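Local coordinates for protein azurocidin (Homo sapiens, PDB 1A7S) that binds heparin, kills many Gram-negative bacteria and attracts monocytes and fibroblasts as a neutrophil-granule serine protease homolog, at residues T38-F43 / D89-Q94; C123-W128 / G175-V180. All coordinates share one frame; numbering follows the deposited sequence.

Contact 1 (T38-F43 / D89-Q94); sequences TAASCF and DLMLLQ. With EOH (ethanol), chain Q.
Ser41 and Asp89 grip each other through two hydrogen bonds. With its CG anti to the backbone N (chi1 -170°), Asp89 reaches across the gap; OD1 takes the backbone N of Ser41 at 2.8 Å, and the syn lone pair of OD2 takes Ser41 OG at 2.7 Å. Both oxygens are thus engaged and the carboxylate's rotation is fixed, with Ser190 OG a further partner of OD2. In active trypsin-like proteases these positions hold the histidine and aspartate of the catalytic triad; here Ser41, at the histidine position, still hydrogen-bonds Asp89, at the aspartate's. Beside it, Thr38 and Met91 form an antiparallel hydrogen-bonded pair, Thr38 N to Met91 O 2.9 Å and Met91 N to Thr38 O 2.8 Å. Met91, in the conformer given of two, runs extended and then bends at chi3 (-65°), bringing SD to 3.5 Å from Phe43 CD2 in an oblique Met-aromatic contact and CE to 3.8 Å from Ala40 CB. Tip to tip, Leu93 CD2 meets Phe43 CE2 at 4.0 Å. Strand 91-95 lies between strands 35-38 and 69-77 of a closed barrel; Met76 of strand 69-77 touches Phe43, Met91 and Leu93, and helix 210-218 packs on Leu90 and Leu92.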
# COMPACT_ATOMS: atom_id res chain seq x y z
N THR A 38 -1.35 0.84 5.44
CA THR A 38 -2.23 0.19 4.50
C THR A 38 -3.53 1.00 4.41
O THR A 38 -3.58 2.15 4.88
CB THR A 38 -2.48 -1.27 4.91
OG1 THR A 38 -3.18 -1.99 3.92
CG2 THR A 38 -3.13 -1.42 6.23
N ALA A 39 -4.51 0.43 3.72
CA ALA A 39 -5.82 1.07 3.56
C ALA A 39 -6.76 0.56 4.61
O ALA A 39 -6.87 -0.65 4.87
CB ALA A 39 -6.35 0.77 2.16
N ALA A 40 -7.56 1.47 5.19
CA ALA A 40 -8.65 1.08 6.07
C ALA A 40 -9.70 0.23 5.38
O ALA A 40 -10.33 -0.64 6.03
CB ALA A 40 -9.29 2.28 6.75
N SER A 41 -9.87 0.44 4.09
CA SER A 41 -10.84 -0.33 3.32
C SER A 41 -10.44 -1.82 3.25
O SER A 41 -11.31 -2.62 2.85
CB SER A 41 -10.96 0.23 1.91
OG SER A 41 -9.69 0.30 1.26
N CYS A 42 -9.26 -2.18 3.63
CA CYS A 42 -8.83 -3.59 3.71
C CYS A 42 -9.37 -4.32 4.94
O CYS A 42 -9.30 -5.51 5.03
CB CYS A 42 -7.33 -3.66 3.73
SG CYS A 42 -6.51 -3.22 2.19
N PHE A 43 -9.95 -3.56 5.85
CA PHE A 43 -10.49 -4.14 7.08
C PHE A 43 -12.00 -3.73 7.15
O PHE A 43 -12.33 -3.15 8.18
CB PHE A 43 -9.67 -3.57 8.24
CG PHE A 43 -8.21 -4.08 8.14
CD1 PHE A 43 -7.89 -5.31 8.69
CD2 PHE A 43 -7.25 -3.39 7.48
CE1 PHE A 43 -6.62 -5.82 8.58
CE2 PHE A 43 -5.95 -3.91 7.36
CZ PHE A 43 -5.64 -5.12 7.87
N ASP A 89 -8.88 6.92 3.68
CA ASP A 89 -8.67 5.48 3.54
C ASP A 89 -7.25 5.10 3.88
O ASP A 89 -6.40 4.88 3.03
CB ASP A 89 -9.08 5.01 2.16
CG ASP A 89 -9.10 3.47 2.08
OD1 ASP A 89 -8.90 2.85 3.15
OD2 ASP A 89 -9.37 2.96 1.00
N LEU A 90 -6.99 5.01 5.18
CA LEU A 90 -5.64 4.92 5.70
C LEU A 90 -5.71 4.20 7.06
O LEU A 90 -6.50 4.53 7.93
CB LEU A 90 -5.02 6.26 5.84
CG LEU A 90 -3.58 6.33 6.50
CD1 LEU A 90 -2.67 5.76 5.54
CD2 LEU A 90 -3.29 7.79 6.85
N MET A 91 -4.86 3.18 7.20
CA MET A 91 -4.80 2.42 8.44
C MET A 91 -3.37 2.14 8.78
O MET A 91 -2.62 1.76 7.86
CB MET A 91 -5.62 1.14 8.31
CG MET A 91 -5.65 0.37 9.66
SD MET A 91 -6.91 -0.73 9.79
CE MET A 91 -8.43 0.19 9.77
N LEU A 92 -2.99 2.27 10.02
CA LEU A 92 -1.68 1.88 10.50
C LEU A 92 -1.84 0.62 11.36
O LEU A 92 -2.65 0.60 12.27
CB LEU A 92 -1.04 3.02 11.32
CG LEU A 92 -0.87 4.32 10.55
CD1 LEU A 92 -0.04 5.31 11.41
CD2 LEU A 92 -0.25 4.18 9.21
N LEU A 93 -1.00 -0.33 11.04
CA LEU A 93 -0.98 -1.63 11.76
C LEU A 93 0.30 -1.64 12.61
O LEU A 93 1.40 -1.56 12.11
CB LEU A 93 -0.92 -2.76 10.75
CG LEU A 93 -1.96 -2.82 9.63
CD1 LEU A 93 -1.74 -3.98 8.71
CD2 LEU A 93 -3.36 -2.79 10.20
N GLN A 94 0.07 -1.74 13.92
CA GLN A 94 1.24 -1.89 14.83
C GLN A 94 1.59 -3.39 14.83
O GLN A 94 0.70 -4.20 15.16
CB GLN A 94 0.93 -1.41 16.21
CG GLN A 94 2.11 -1.50 17.16
CD GLN A 94 1.94 -0.90 18.50
OE1 GLN A 94 1.29 0.17 18.60
NE2 GLN A 94 2.65 -1.44 19.48
C1 EOH Q . 4.64 -1.29 21.97
C2 EOH Q . 5.80 -0.41 22.46
O EOH Q . 3.36 -0.63 22.18

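Contact 2 (C123-W128 / G175-V180). With EOH (ethanol), chain G.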
# COMPACT_ATOMS: atom_id res chain seq x y z
N CYS A 123 5.53 7.99 -11.12
CA CYS A 123 5.54 7.16 -9.92
C CYS A 123 5.53 5.67 -10.36
O CYS A 123 5.43 5.35 -11.53
CB CYS A 123 4.26 7.46 -9.12
SG CYS A 123 3.95 9.18 -8.73
N GLN A 124 5.59 4.80 -9.36
CA GLN A 124 5.37 3.37 -9.55
C GLN A 124 4.43 2.86 -8.44
O GLN A 124 4.37 3.41 -7.38
CB GLN A 124 6.67 2.56 -9.49
CG GLN A 124 7.61 2.86 -10.63
CD GLN A 124 8.82 2.01 -10.73
OE1 GLN A 124 9.27 1.67 -11.89
NE2 GLN A 124 9.39 1.56 -9.69
N VAL A 125 3.75 1.78 -8.81
CA VAL A 125 2.96 1.02 -7.87
C VAL A 125 3.26 -0.45 -8.06
O VAL A 125 3.34 -0.89 -9.27
CB VAL A 125 1.47 1.37 -7.93
CG1 VAL A 125 0.83 1.22 -9.25
CG2 VAL A 125 0.74 0.72 -6.79
N ALA A 126 3.44 -1.21 -7.06
CA ALA A 126 3.76 -2.61 -7.07
C ALA A 126 2.81 -3.37 -6.14
O ALA A 126 2.35 -2.87 -5.13
CB ALA A 126 5.21 -2.84 -6.66
N GLY A 127 2.62 -4.66 -6.43
CA GLY A 127 1.79 -5.48 -5.62
C GLY A 127 1.58 -6.86 -6.18
O GLY A 127 2.05 -7.16 -7.30
N TRP A 128 0.87 -7.68 -5.43
CA TRP A 128 0.58 -9.06 -5.79
C TRP A 128 -0.84 -9.21 -6.33
O TRP A 128 -1.34 -10.35 -6.45
CB TRP A 128 0.80 -9.98 -4.62
CG TRP A 128 2.22 -10.21 -4.20
CD1 TRP A 128 3.03 -11.19 -4.72
CD2 TRP A 128 2.98 -9.55 -3.21
NE1 TRP A 128 4.25 -11.17 -4.09
CE2 TRP A 128 4.25 -10.18 -3.16
CE3 TRP A 128 2.74 -8.46 -2.35
CZ2 TRP A 128 5.26 -9.75 -2.30
CZ3 TRP A 128 3.73 -8.08 -1.47
CH2 TRP A 128 4.97 -8.74 -1.46
N GLY A 175 -5.10 -3.34 -2.87
CA GLY A 175 -5.53 -2.32 -1.90
C GLY A 175 -4.51 -2.20 -0.81
O GLY A 175 -3.94 -3.17 -0.34
N GLY A 176 -4.24 -0.96 -0.39
CA GLY A 176 -3.27 -0.72 0.60
C GLY A 176 -1.85 -0.58 0.19
O GLY A 176 -0.99 -0.07 0.93
N THR A 177 -1.49 -1.03 -1.02
CA THR A 177 -0.11 -0.93 -1.47
C THR A 177 0.29 0.50 -1.75
O THR A 177 -0.55 1.33 -2.13
CB THR A 177 0.11 -1.88 -2.69
OG1 THR A 177 1.43 -2.37 -2.65
CG2 THR A 177 -0.18 -1.20 -4.00
N PRO A 178 1.53 0.89 -1.55
CA PRO A 178 1.91 2.28 -1.67
C PRO A 178 2.14 2.71 -3.13
O PRO A 178 2.61 1.98 -3.98
CB PRO A 178 3.22 2.34 -0.89
CG PRO A 178 3.82 0.97 -1.06
CD PRO A 178 2.63 0.04 -1.00
N LEU A 179 1.86 3.97 -3.33
CA LEU A 179 2.26 4.71 -4.55
C LEU A 179 3.57 5.43 -4.18
O LEU A 179 3.56 6.22 -3.23
CB LEU A 179 1.17 5.76 -4.90
CG LEU A 179 1.57 6.65 -6.11
CD1 LEU A 179 1.53 5.83 -7.38
CD2 LEU A 179 0.62 7.84 -6.19
N VAL A 180 4.66 5.14 -4.91
CA VAL A 180 5.93 5.71 -4.64
C VAL A 180 6.30 6.71 -5.75
O VAL A 180 6.36 6.33 -6.89
CB VAL A 180 7.04 4.65 -4.52
CG1 VAL A 180 8.35 5.30 -4.26
CG2 VAL A 180 6.66 3.69 -3.37
C1 EOH G . 5.60 0.35 -4.53
C2 EOH G . 6.13 0.99 -5.75
O EOH G . 4.21 -0.12 -4.53
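Thr177 reaches toward Ala126 from just before strand 178-181. Its CB lies 3.5 Å from Ala126 O, and beyond it the side chain forks. OG1 hydrogen-bonds Ala126 O at 2.7 Å, nearly in line with the carbonyl. CG2 lies 3.2 Å from the same Ala126 O and 3.5 Å from Val125 CG2, the Thr177 and Val125 side chains crossing at about a right angle. The chi1 of -147° lies off the usual staggered values, with OG1 on the carbonyl and CG2 against Val125. Farther along, Gln124 and Val180 form an antiparallel hydrogen-bonded pair, Gln124 N to Val180 O and Val180 N to Gln124 O both 3.0 Å. Between these two zones an ethanol, probably from the crystallisation liquor, takes a bond from Ala126 N and gives one to Pro178 O (2.7 Å), linking two atoms too far apart to bond directly. Leu179 CD1 rests on Cys123 CB at 3.6 Å. Gly175, ahead of Thr177, occupies the position of the nucleophilic serine in active members of the family. Cys123 is disulfide-bonded to Cys181. Strand 142-148 pairs with strand 122-127, Phe203 of strand 201-205 packs on Val125 and Leu179, and Leu15 of strand 15-20 touches Ala126, Thr177 and Pro178.

How the contacts relate
From the N terminus, the chain first makes strands 15-20, 23-32 and 35-38, then enters contact 1 at 38-43. Forty-five residues, including strands 51-55 and 69-77, pass before 89-94 closes that loop inside the first barrel. Strand 122-127 follows strand 91-95 and opens contact 2, which closes after 46 residues at 175-180 in the second sheet. The loops therefore lie in series, neither enclosing nor crossing the other. In space they touch where the two sheets face each other: Thr38 OG1 lies 3.6 Å from Gly176 CA, and the Cys42 sulfur packs on Gly175. The positions that form the triad in active relatives, Ser41, Asp89 and Gly175, lie around this junction.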